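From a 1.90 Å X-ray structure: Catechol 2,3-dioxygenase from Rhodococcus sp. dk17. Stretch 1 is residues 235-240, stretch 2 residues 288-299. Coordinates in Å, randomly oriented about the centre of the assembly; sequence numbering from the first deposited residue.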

# COMPACT_ATOMS: atom_id res chain seq x y z
N ILE C 235 13.73 40.71 16.20
CA ILE C 235 12.63 40.39 17.11
C ILE C 235 13.11 39.41 18.18
O ILE C 235 13.81 38.44 17.86
CB ILE C 235 11.40 39.83 16.35
CG1 ILE C 235 10.88 40.85 15.34
CG2 ILE C 235 10.29 39.43 17.33
CD1 ILE C 235 9.75 40.35 14.45
N ASP C 236 12.75 39.67 19.43
CA ASP C 236 13.19 38.86 20.58
C ASP C 236 12.80 37.39 20.47
O ASP C 236 11.63 37.06 20.24
CB ASP C 236 12.64 39.43 21.89
CG ASP C 236 13.26 40.77 22.25
OD1 ASP C 236 14.29 41.15 21.64
OD2 ASP C 236 12.73 41.45 23.15
N VAL C 237 13.80 36.52 20.62
CA VAL C 237 13.61 35.08 20.71
C VAL C 237 13.87 34.70 22.17
O VAL C 237 14.99 34.87 22.67
CB VAL C 237 14.59 34.31 19.77
CG1 VAL C 237 14.66 32.82 20.11
CG2 VAL C 237 14.19 34.48 18.31
N THR C 238 12.84 34.22 22.85
CA THR C 238 12.95 33.81 24.26
C THR C 238 13.51 32.41 24.43
O THR C 238 14.27 32.14 25.37
CB THR C 238 11.60 33.88 24.99
OG1 THR C 238 10.79 32.76 24.60
CG2 THR C 238 10.89 35.16 24.63
N LEU C 239 13.11 31.50 23.55
CA LEU C 239 13.67 30.15 23.50
C LEU C 239 14.09 29.84 22.07
O LEU C 239 13.30 29.97 21.14
CB LEU C 239 12.66 29.11 24.02
CG LEU C 239 12.16 29.21 25.47
CD1 LEU C 239 10.91 28.35 25.69
CD2 LEU C 239 13.24 28.84 26.49
N GLN C 240 15.36 29.46 21.91
CA GLN C 240 15.91 29.13 20.60
C GLN C 240 15.27 27.84 20.05
O GLN C 240 14.52 27.16 20.76
CB GLN C 240 17.43 28.97 20.69
CG GLN C 240 18.14 30.15 21.36
CD GLN C 240 19.66 30.00 21.39
OE1 GLN C 240 20.19 28.90 21.39
NE2 GLN C 240 20.36 31.13 21.41
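Stretch 2 (288-299) EVEGYGLDIPLK

A chain segment without regular secondary structure can still be seated precisely on a distant part of the same chain, provided that a few backbone hydrogen bonds fix its position and side chains fill in on the flanks. Residues 288-299 of this dioxygenase, lying against residues 235-240, illustrate the principle. The second stretch forms neither helix nor strand, and the first turns a corner at Thr238 and Leu239. There are no two regular axes to cross, and the contact is best described from where the CA atoms come nearest, those of Thr238 and Val289 at 4.5 Å. Together the two stretches bury 604 Å² of surface.

The backbone supplies the anchor. Val289 N donates to Val237 O at 3.0 Å, and Glu288 N donates to Thr238 O at 2.9 Å, the latter nearly straight at 168°. Two successive amides thus meet two successive carbonyls in reversed order, so the chains run in opposing senses over this short step. A CA-H...O contact, Thr238 CA to Val289 O at 3.3 Å, adds to the pairing; that carbonyl is buried here without a conventional hydrogen-bond partner.

Polar side chains add a hydrogen bond on each side of the corner, at Asp236 and Gln240. Before the corner, the hydroxyl of Tyr292 donates to Asp236, with OH to OD2 at 3.0 Å, and the carboxylate oxygen lies at the edge of the ring, near its plane. Beyond the corner, Gln240 reaches back with an extended chi2, its NE2 donating to Glu288 OE1 at 3.1 Å. Glu288 is therefore held through both its backbone amide and its carboxylate.

Apolar packing completes the fit. The CB of Thr238 points away overall, yet its methyl group CG2 comes to 3.2 Å from Tyr292 CD1, a tight contact with the aromatic ring. Leu239 also starts away from the second stretch, but the end of its side chain comes nearer: its CD1 lies 3.9 Å from Leu294 CD1 and 3.8 Å from Leu298 CD1. One leucine thereby joins two residues four positions apart in the irregular segment.

Between these contacts the second stretch loops clear of the first. Gly291, whose phi/psi of 102/17 would jam a CB against the preceding carbonyl oxygen, donates its amide N to Asp295 OD2 at 2.8 Å, a bond that ties the loop to itself. Gly293 also has positive phi, which favours glycine. Glu290 and Pro297 point away and make no contact.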

# COMPACT_ATOMS: atom_id res chain seq x y z
N GLU C 288 17.10 32.57 25.88
CA GLU C 288 17.75 33.73 25.30
C GLU C 288 17.17 34.99 25.96
O GLU C 288 17.42 35.24 27.14
CB GLU C 288 17.59 33.72 23.78
CG GLU C 288 18.55 34.62 22.99
CD GLU C 288 18.45 34.39 21.49
OE1 GLU C 288 18.16 33.25 21.07
OE2 GLU C 288 18.65 35.36 20.72
N VAL C 289 16.37 35.76 25.21
CA VAL C 289 15.77 37.00 25.73
C VAL C 289 14.77 36.67 26.84
O VAL C 289 13.77 35.98 26.61
CB VAL C 289 15.11 37.85 24.62
CG1 VAL C 289 14.62 39.18 25.18
CG2 VAL C 289 16.08 38.09 23.47
N GLU C 290 15.05 37.16 28.04
CA GLU C 290 14.25 36.80 29.22
C GLU C 290 13.07 37.74 29.46
O GLU C 290 13.01 38.84 28.91
CB GLU C 290 15.14 36.69 30.46
CG GLU C 290 16.11 35.51 30.39
CD GLU C 290 16.79 35.20 31.71
OE1 GLU C 290 16.08 34.95 32.71
OE2 GLU C 290 18.04 35.20 31.74
N GLY C 291 12.12 37.28 30.27
CA GLY C 291 11.00 38.12 30.72
C GLY C 291 9.67 37.91 30.03
O GLY C 291 8.78 38.77 30.12
N TYR C 292 9.52 36.78 29.34
CA TYR C 292 8.26 36.46 28.66
C TYR C 292 7.53 35.28 29.32
O TYR C 292 6.61 34.70 28.73
CB TYR C 292 8.51 36.18 27.17
CG TYR C 292 8.89 37.41 26.36
CD1 TYR C 292 10.22 37.84 26.30
CD2 TYR C 292 7.93 38.12 25.65
CE1 TYR C 292 10.58 38.96 25.56
CE2 TYR C 292 8.28 39.24 24.89
CZ TYR C 292 9.60 39.66 24.85
OH TYR C 292 9.94 40.76 24.11
N GLY C 293 7.94 34.94 30.54
CA GLY C 293 7.25 33.93 31.35
C GLY C 293 7.71 32.50 31.12
O GLY C 293 7.12 31.56 31.65
N LEU C 294 8.76 32.31 30.35
CA LEU C 294 9.32 31.01 30.03
C LEU C 294 10.80 31.03 30.30
O LEU C 294 11.58 30.57 29.52
CB LEU C 294 9.06 30.62 28.58
CG LEU C 294 7.64 30.25 28.15
CD1 LEU C 294 7.52 30.11 26.69
CD2 LEU C 294 7.12 29.02 28.78
N ASP C 295 11.19 31.55 31.44
CA ASP C 295 12.58 31.67 31.79
C ASP C 295 13.11 30.43 32.49
O ASP C 295 14.22 30.38 32.95
CB ASP C 295 12.84 32.94 32.55
CG ASP C 295 12.76 34.11 31.67
OD1 ASP C 295 13.05 33.94 30.52
OD2 ASP C 295 12.40 35.16 32.11
N ILE C 296 12.26 29.44 32.60
CA ILE C 296 12.61 28.21 33.23
C ILE C 296 13.69 27.38 32.48
O ILE C 296 13.80 27.46 31.29
CB ILE C 296 11.29 27.47 33.62
CG1 ILE C 296 11.56 26.13 34.20
CG2 ILE C 296 10.27 27.47 32.53
CD1 ILE C 296 11.64 26.18 35.64
N PRO C 297 14.53 26.63 33.18
CA PRO C 297 15.57 25.86 32.50
C PRO C 297 14.94 24.56 32.03
O PRO C 297 14.58 23.76 32.80
CB PRO C 297 16.59 25.59 33.62
CG PRO C 297 15.95 25.94 34.84
CD PRO C 297 14.96 27.00 34.53
N LEU C 298 14.84 24.40 30.74
CA LEU C 298 14.08 23.27 30.17
C LEU C 298 14.86 21.95 30.09
O LEU C 298 14.26 20.89 29.94
CB LEU C 298 13.51 23.64 28.79
CG LEU C 298 12.25 24.53 28.79
CD1 LEU C 298 12.05 25.20 27.44
CD2 LEU C 298 10.99 23.73 29.18
N LYS C 299 16.19 22.03 30.19
CA LYS C 299 17.03 20.83 30.16
C LYS C 299 17.62 20.52 31.54
O LYS C 299 18.12 21.42 32.23
CB LYS C 299 18.15 20.98 29.12